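Local coordinates for Mll8193 protein (Mesorhizobium loti, PDB 3FH1), which is of unknown function but has the NTF2-like fold of the SnoaL-like family and packs as a two-fold symmetric pair in the crystal, at the interface of chains A and B. Residues are numbered along the deposited sequence; one frame, centred on the assembly and turned at random. Chains: chain A/B, uncharacterized NTF2-like protein.

The interface of chains A and B. Residues chain A 87, 94, 96, 110, 112; chain B 92, 94, 112, 124, 126.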
loop_
_atom_site.group_PDB
_atom_site.type_symbol
_atom_site.label_atom_id
_atom_site.label_comp_id
_atom_site.label_asym_id
_atom_site.label_seq_id
_atom_site.Cartn_x
_atom_site.Cartn_y
_atom_site.Cartn_z
ATOM N N PHE A 87 -2.945 -8.945 3.972
ATOM C CA PHE A 87 -4.408 -8.751 3.888
ATOM C C PHE A 87 -4.860 -9.082 2.464
ATOM O O PHE A 87 -4.298 -8.553 1.497
ATOM C CB PHE A 87 -4.831 -7.324 4.243
ATOM C CG PHE A 87 -6.294 -7.073 3.971
ATOM C CD1 PHE A 87 -7.225 -7.594 4.822
ATOM C CD2 PHE A 87 -6.701 -6.357 2.844
ATOM C CE1 PHE A 87 -8.593 -7.435 4.581
ATOM C CE2 PHE A 87 -8.047 -6.159 2.583
ATOM C CZ PHE A 87 -8.997 -6.698 3.446
ATOM N N THR A 94 -2.558 -6.966 0.075
ATOM C CA THR A 94 -1.488 -6.053 0.520
ATOM C C THR A 94 -0.554 -6.829 1.467
ATOM O O THR A 94 -1.009 -7.667 2.234
ATOM C CB THR A 94 -2.022 -4.761 1.235
ATOM O OG1 THR A 94 -2.753 -5.102 2.436
ATOM C CG2 THR A 94 -2.847 -3.941 0.307
ATOM N N ARG A 96 2.369 -5.900 4.087
ATOM C CA ARG A 96 3.259 -4.970 4.808
ATOM C C ARG A 96 4.428 -5.739 5.363
ATOM O O ARG A 96 4.285 -6.834 5.906
ATOM C CB ARG A 96 2.531 -4.203 5.920
ATOM C CG ARG A 96 1.643 -3.066 5.418
ATOM C CD ARG A 96 1.139 -2.290 6.625
ATOM N NE ARG A 96 0.204 -2.968 7.526
ATOM C CZ ARG A 96 0.435 -3.239 8.816
ATOM N NH1 ARG A 96 1.621 -3.097 9.350
ATOM N NH2 ARG A 96 -0.540 -3.710 9.591
ATOM N N VAL A 110 5.483 -1.768 1.787
ATOM C CA VAL A 110 4.282 -2.480 1.465
ATOM C C VAL A 110 4.306 -2.838 -0.015
ATOM O O VAL A 110 4.852 -2.087 -0.865
ATOM C CB VAL A 110 2.996 -1.620 1.759
ATOM C CG1 VAL A 110 2.946 -0.350 0.891
ATOM C CG2 VAL A 110 1.722 -2.511 1.686
ATOM N N LEU A 112 1.468 -3.878 -3.004
ATOM C CA LEU A 112 0.112 -4.066 -3.483
ATOM C C LEU A 112 0.147 -5.067 -4.627
ATOM O O LEU A 112 0.755 -4.846 -5.684
ATOM C CB LEU A 112 -0.514 -2.780 -4.003
ATOM C CG LEU A 112 -1.264 -1.931 -2.988
ATOM C CD1 LEU A 112 -0.281 -1.472 -1.859
ATOM C CD2 LEU A 112 -1.966 -0.736 -3.693
ATOM N N ARG B 92 -11.655 -1.921 4.631
ATOM C CA ARG B 92 -10.327 -1.468 4.209
ATOM C C ARG B 92 -10.293 -0.859 2.838
ATOM O O ARG B 92 -11.156 -1.142 2.012
ATOM C CB ARG B 92 -9.358 -2.656 4.239
ATOM C CG ARG B 92 -9.215 -3.169 5.680
ATOM C CD ARG B 92 -7.966 -3.869 5.826
ATOM N NE ARG B 92 -7.872 -4.511 7.106
ATOM C CZ ARG B 92 -6.715 -4.949 7.561
ATOM N NH1 ARG B 92 -5.613 -4.777 6.847
ATOM N NH2 ARG B 92 -6.685 -5.590 8.709
ATOM N N THR B 94 -7.367 0.856 -0.246
ATOM C CA THR B 94 -6.060 1.407 -0.650
ATOM C C THR B 94 -6.308 2.605 -1.586
ATOM O O THR B 94 -7.242 2.588 -2.376
ATOM C CB THR B 94 -5.129 0.360 -1.358
ATOM O OG1 THR B 94 -5.733 -0.121 -2.582
ATOM C CG2 THR B 94 -4.792 -0.761 -0.438
ATOM N N LEU B 112 -2.876 3.012 2.980
ATOM C CA LEU B 112 -3.666 1.879 3.422
ATOM C C LEU B 112 -4.573 2.344 4.551
ATOM O O LEU B 112 -4.128 2.770 5.626
ATOM C CB LEU B 112 -2.813 0.732 3.946
ATOM C CG LEU B 112 -2.367 -0.304 2.925
ATOM C CD1 LEU B 112 -1.487 0.384 1.829
ATOM C CD2 LEU B 112 -1.634 -1.480 3.631
HETATM N N MSE B 124 -2.123 4.436 6.818
HETATM C CA MSE B 124 -0.682 4.109 6.724
HETATM C C MSE B 124 -0.136 4.493 5.355
HETATM O O MSE B 124 -0.527 3.928 4.337
HETATM C CB MSE B 124 -0.481 2.611 7.011
HETATM C CG MSE B 124 -1.045 2.182 8.339
HETATM SE SE MSE B 124 -0.911 0.299 8.486
HETATM C CE MSE B 124 -0.970 0.046 10.299
ATOM N N TYR B 126 2.802 5.373 2.379
ATOM C CA TYR B 126 4.093 5.015 1.814
ATOM C C TYR B 126 4.335 5.709 0.473
ATOM O O TYR B 126 3.372 6.124 -0.159
ATOM C CB TYR B 126 4.179 3.519 1.595
ATOM C CG TYR B 126 3.900 2.640 2.814
ATOM C CD1 TYR B 126 2.618 2.422 3.254
ATOM C CD2 TYR B 126 4.923 2.058 3.522
ATOM C CE1 TYR B 126 2.364 1.584 4.343
ATOM C CE2 TYR B 126 4.677 1.238 4.615
ATOM C CZ TYR B 126 3.389 1.018 5.046
ATOM O OH TYR B 126 3.129 0.194 6.140
#
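A:Phe87, A:Arg96 and A:Val110 meet B:Arg92, B:Met124 and B:Tyr126 in a sheet-to-sheet interface, where strands 80-89, 92-100 and 106-116 of chain A face strands 92-100, 106-116 and 119-127 of chain B; it joins the two copies of the deposited assembly, plausibly a dimer of the kind common among NTF2-like proteins. The interface is two-fold symmetric, so each contact recurs with the chains exchanged. At one flank the extended chain of B:Arg92 slides over a face of the A:Phe87 ring, its CD 3.7 Å above the plane and over the centre. The guanidinium stacks nearly parallel, 9° from the ring plane, over the CD1 side of the ring, and its NH1 reaches on to A:Phe87 CB at 3.7 Å. Near the centre the two threonines point tip to tip, their methyls A:Thr94 CG2 and B:Thr94 CG2 3.8 Å apart. B:Leu112 CD2 fits among A:Thr94, A:Val110 and A:Arg96, lying 4.0 Å from A:Val110 CG2; A:Leu112 CD2 packs likewise on B:Thr94. Farther along, A:Arg96 bends at chi3 (-68°), and one face of its guanidinium meets B:Met124, a selenomethionine, the two side chains crossing at about a right angle. The selenium of B:Met124, SE, sits toward the rim of that face, 3.6 Å from A:Arg96 NE. The patch thus joins by packing, the arginines contributing methylenes and flat faces rather than polar bonds across the boundary. A:Val110 crosses B:Tyr126 at about a right angle, its methyl CG1 resting over one ring face, off centre, 3.7 Å from B:Tyr126 CD1.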